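Local coordinates for protein CRISPR system Cmr subunit Cmr5 (Thermus thermophilus HB8, PDB 2ZOP) that probably serves as a small, all-helical subunit of the Cmr ribonucleoprotein complex, which acts in CRISPR-based defence against mobile genetic elements, at residues Leu38-Gly43 / Glu96-Ala101. Numbering follows the deposited sequence.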
ATOM      1  N   LEU A  38      -2.646   9.299   6.231  1.00 17.86           N
ATOM      2  CA  LEU A  38      -1.349   9.403   5.565  1.00 19.40           C
ATOM      3  C   LEU A  38      -0.447   8.216   5.875  1.00 15.63           C
ATOM      4  O   LEU A  38       0.258   7.727   4.998  1.00 16.71           O
ATOM      5  CB  LEU A  38      -0.626  10.686   5.968  1.00 16.69           C
ATOM      6  CG  LEU A  38      -1.291  11.988   5.539  1.00 17.95           C
ATOM      7  CD1 LEU A  38      -0.410  13.149   5.977  1.00 19.19           C
ATOM      8  CD2 LEU A  38      -1.484  12.002   4.016  1.00 16.75           C
ATOM      9  N   VAL A  39      -0.446   7.761   7.121  1.00 15.89           N
ATOM     10  CA  VAL A  39       0.400   6.624   7.474  1.00 15.75           C
ATOM     11  C   VAL A  39      -0.028   5.398   6.666  1.00 16.95           C
ATOM     12  O   VAL A  39       0.813   4.698   6.107  1.00 17.33           O
ATOM     13  CB  VAL A  39       0.338   6.309   9.002  1.00 14.48           C
ATOM     14  CG1 VAL A  39       1.059   5.008   9.305  1.00 18.73           C
ATOM     15  CG2 VAL A  39       1.008   7.455   9.795  1.00 13.95           C
ATOM     16  N   ARG A  40      -1.334   5.153   6.584  1.00 17.01           N
ATOM     17  CA  ARG A  40      -1.846   4.004   5.834  1.00 18.86           C
ATOM     18  C   ARG A  40      -1.608   4.077   4.328  1.00 19.77           C
ATOM     19  O   ARG A  40      -1.157   3.117   3.719  1.00 20.06           O
ATOM     20  CB  ARG A  40      -3.355   3.832   6.066  1.00 23.65           C
ATOM     21  CG  ARG A  40      -3.748   3.207   7.400  1.00 24.51           C
ATOM     22  CD  ARG A  40      -5.203   2.756   7.360  1.00 31.08           C
ATOM     23  NE  ARG A  40      -6.117   3.879   7.167  1.00 35.10           N
ATOM     24  CZ  ARG A  40      -6.523   4.677   8.148  1.00 33.74           C
ATOM     25  NH1 ARG A  40      -6.099   4.466   9.388  1.00 37.33           N
ATOM     26  NH2 ARG A  40      -7.341   5.691   7.893  1.00 38.12           N
ATOM     27  N   GLN A  41      -1.909   5.223   3.732  1.00 19.87           N
ATOM     28  CA  GLN A  41      -1.778   5.383   2.288  1.00 21.62           C
ATOM     29  C   GLN A  41      -0.398   5.776   1.767  1.00 22.26           C
ATOM     30  O   GLN A  41       0.013   5.318   0.705  1.00 20.90           O
ATOM     31  CB  GLN A  41      -2.813   6.402   1.800  1.00 22.35           C
ATOM     32  CG  GLN A  41      -4.208   6.194   2.384  1.00 27.82           C
ATOM     33  CD  GLN A  41      -5.285   7.016   1.683  1.00 34.51           C
ATOM     34  OE1 GLN A  41      -5.047   8.148   1.264  1.00 34.95           O
ATOM     35  NE2 GLN A  41      -6.483   6.449   1.570  1.00 34.07           N
ATOM     36  N   ALA A  42       0.318   6.614   2.509  1.00 19.57           N
ATOM     37  CA  ALA A  42       1.632   7.076   2.066  1.00 18.47           C
ATOM     38  C   ALA A  42       2.799   6.359   2.736  1.00 18.58           C
ATOM     39  O   ALA A  42       3.925   6.377   2.228  1.00 18.96           O
ATOM     40  CB  ALA A  42       1.746   8.589   2.293  1.00 18.57           C
ATOM     41  N   GLY A  43       2.534   5.723   3.872  1.00 14.75           N
ATOM     42  CA  GLY A  43       3.595   5.025   4.571  1.00 11.53           C
ATOM     43  C   GLY A  43       4.102   5.888   5.710  1.00 11.31           C
ATOM     44  O   GLY A  43       3.969   7.107   5.672  1.00 13.61           O
ATOM     45  N   GLU A  96       2.688   0.932  15.724  1.00 18.15           N
ATOM     46  CA  GLU A  96       2.672   1.733  16.949  1.00 20.80           C
ATOM     47  C   GLU A  96       2.265   3.180  16.692  1.00 17.14           C
ATOM     48  O   GLU A  96       1.409   3.727  17.379  1.00 18.55           O
ATOM     49  CB  GLU A  96       4.055   1.667  17.611  1.00 22.97           C
ATOM     50  CG  GLU A  96       4.375   0.277  18.145  1.00 25.92           C
ATOM     51  CD  GLU A  96       5.813   0.115  18.607  1.00 32.08           C
ATOM     52  OE1 GLU A  96       6.130  -0.937  19.209  1.00 32.86           O
ATOM     53  OE2 GLU A  96       6.628   1.025  18.364  1.00 33.38           O
ATOM     54  N   VAL A  97       2.872   3.800  15.692  1.00 17.50           N
ATOM     55  CA  VAL A  97       2.544   5.177  15.351  1.00 15.96           C
ATOM     56  C   VAL A  97       1.077   5.257  14.914  1.00 17.88           C
ATOM     57  O   VAL A  97       0.345   6.155  15.334  1.00 15.45           O
ATOM     58  CB  VAL A  97       3.490   5.694  14.239  1.00 18.89           C
ATOM     59  CG1 VAL A  97       3.023   7.034  13.709  1.00 13.14           C
ATOM     60  CG2 VAL A  97       4.903   5.822  14.806  1.00 13.25           C
ATOM     61  N   LEU A  98       0.637   4.304  14.098  1.00 19.00           N
ATOM     62  CA  LEU A  98      -0.755   4.299  13.639  1.00 18.72           C
ATOM     63  C   LEU A  98      -1.714   4.169  14.832  1.00 18.98           C
ATOM     64  O   LEU A  98      -2.733   4.858  14.894  1.00 20.04           O
ATOM     65  CB  LEU A  98      -0.991   3.154  12.642  1.00 17.92           C
ATOM     66  CG  LEU A  98      -2.396   3.022  12.039  1.00 21.71           C
ATOM     67  CD1 LEU A  98      -2.772   4.325  11.362  1.00 24.25           C
ATOM     68  CD2 LEU A  98      -2.441   1.871  11.032  1.00 24.23           C
ATOM     69  N   ALA A  99      -1.390   3.299  15.786  1.00 17.33           N
ATOM     70  CA  ALA A  99      -2.253   3.132  16.963  1.00 17.89           C
ATOM     71  C   ALA A  99      -2.310   4.416  17.800  1.00 16.80           C
ATOM     72  O   ALA A  99      -3.385   4.823  18.241  1.00 14.56           O
ATOM     73  CB  ALA A  99      -1.759   1.978  17.826  1.00 20.08           C
ATOM     74  N   ALA A 100      -1.153   5.042  18.030  1.00 16.52           N
ATOM     75  CA  ALA A 100      -1.100   6.288  18.799  1.00 14.40           C
ATOM     76  C   ALA A 100      -1.858   7.381  18.038  1.00 17.64           C
ATOM     77  O   ALA A 100      -2.635   8.136  18.620  1.00 20.28           O
ATOM     78  CB  ALA A 100       0.363   6.708  19.027  1.00 17.46           C
ATOM     79  N   ALA A 101      -1.646   7.443  16.727  1.00 16.06           N
ATOM     80  CA  ALA A 101      -2.311   8.429  15.883  1.00 16.86           C
ATOM     81  C   ALA A 101      -3.838   8.300  15.967  1.00 19.57           C
ATOM     82  O   ALA A 101      -4.554   9.303  16.086  1.00 13.49           O
ATOM     83  CB  ALA A 101      -1.849   8.266  14.439  1.00 19.29           C
TER
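Leu-98 lodges against both Val-39 and Arg-40, the three together making up most of the contact. Val-39 and Leu-98 face each other with their CA atoms 6.7 Å apart. CG1 of Val-39 lies 4.3 Å from CB of Leu-98 and is almost as near its CD1, so the valine packs against the leucine's base and one branch. Arg-40 meets both branches of the fork. With CG of Leu-98 anti to the backbone N (chi1 -179°), the two methyls reach the arginine chain, which crosses the leucine at about a right angle: CD2 touches Arg-40 CG at 4.1 Å, and CD1 approaches Arg-40 NH1 obliquely at 3.9 Å. The arginine chain bends, and its NH1 forms a salt bridge with Glu-102, one helical turn beyond Leu-98. On the buried side, Val-39 CG2 meets Val-97 CG1 loosely at 4.4 Å.

The local axes run roughly antiparallel, at 142° and 10.5 Å apart. In this helix-helix packing of the all-alpha Cmr5 fold, a seam apolar within and edged by Arg-40 joins the end of helix 25-42 to the middle of helix 87-111; helix 44-52 packs against the valines, Ala-47 on Val-39 and Leu-44 on Val-97, and Leu-66 of helix 57-69 also touches Val-97.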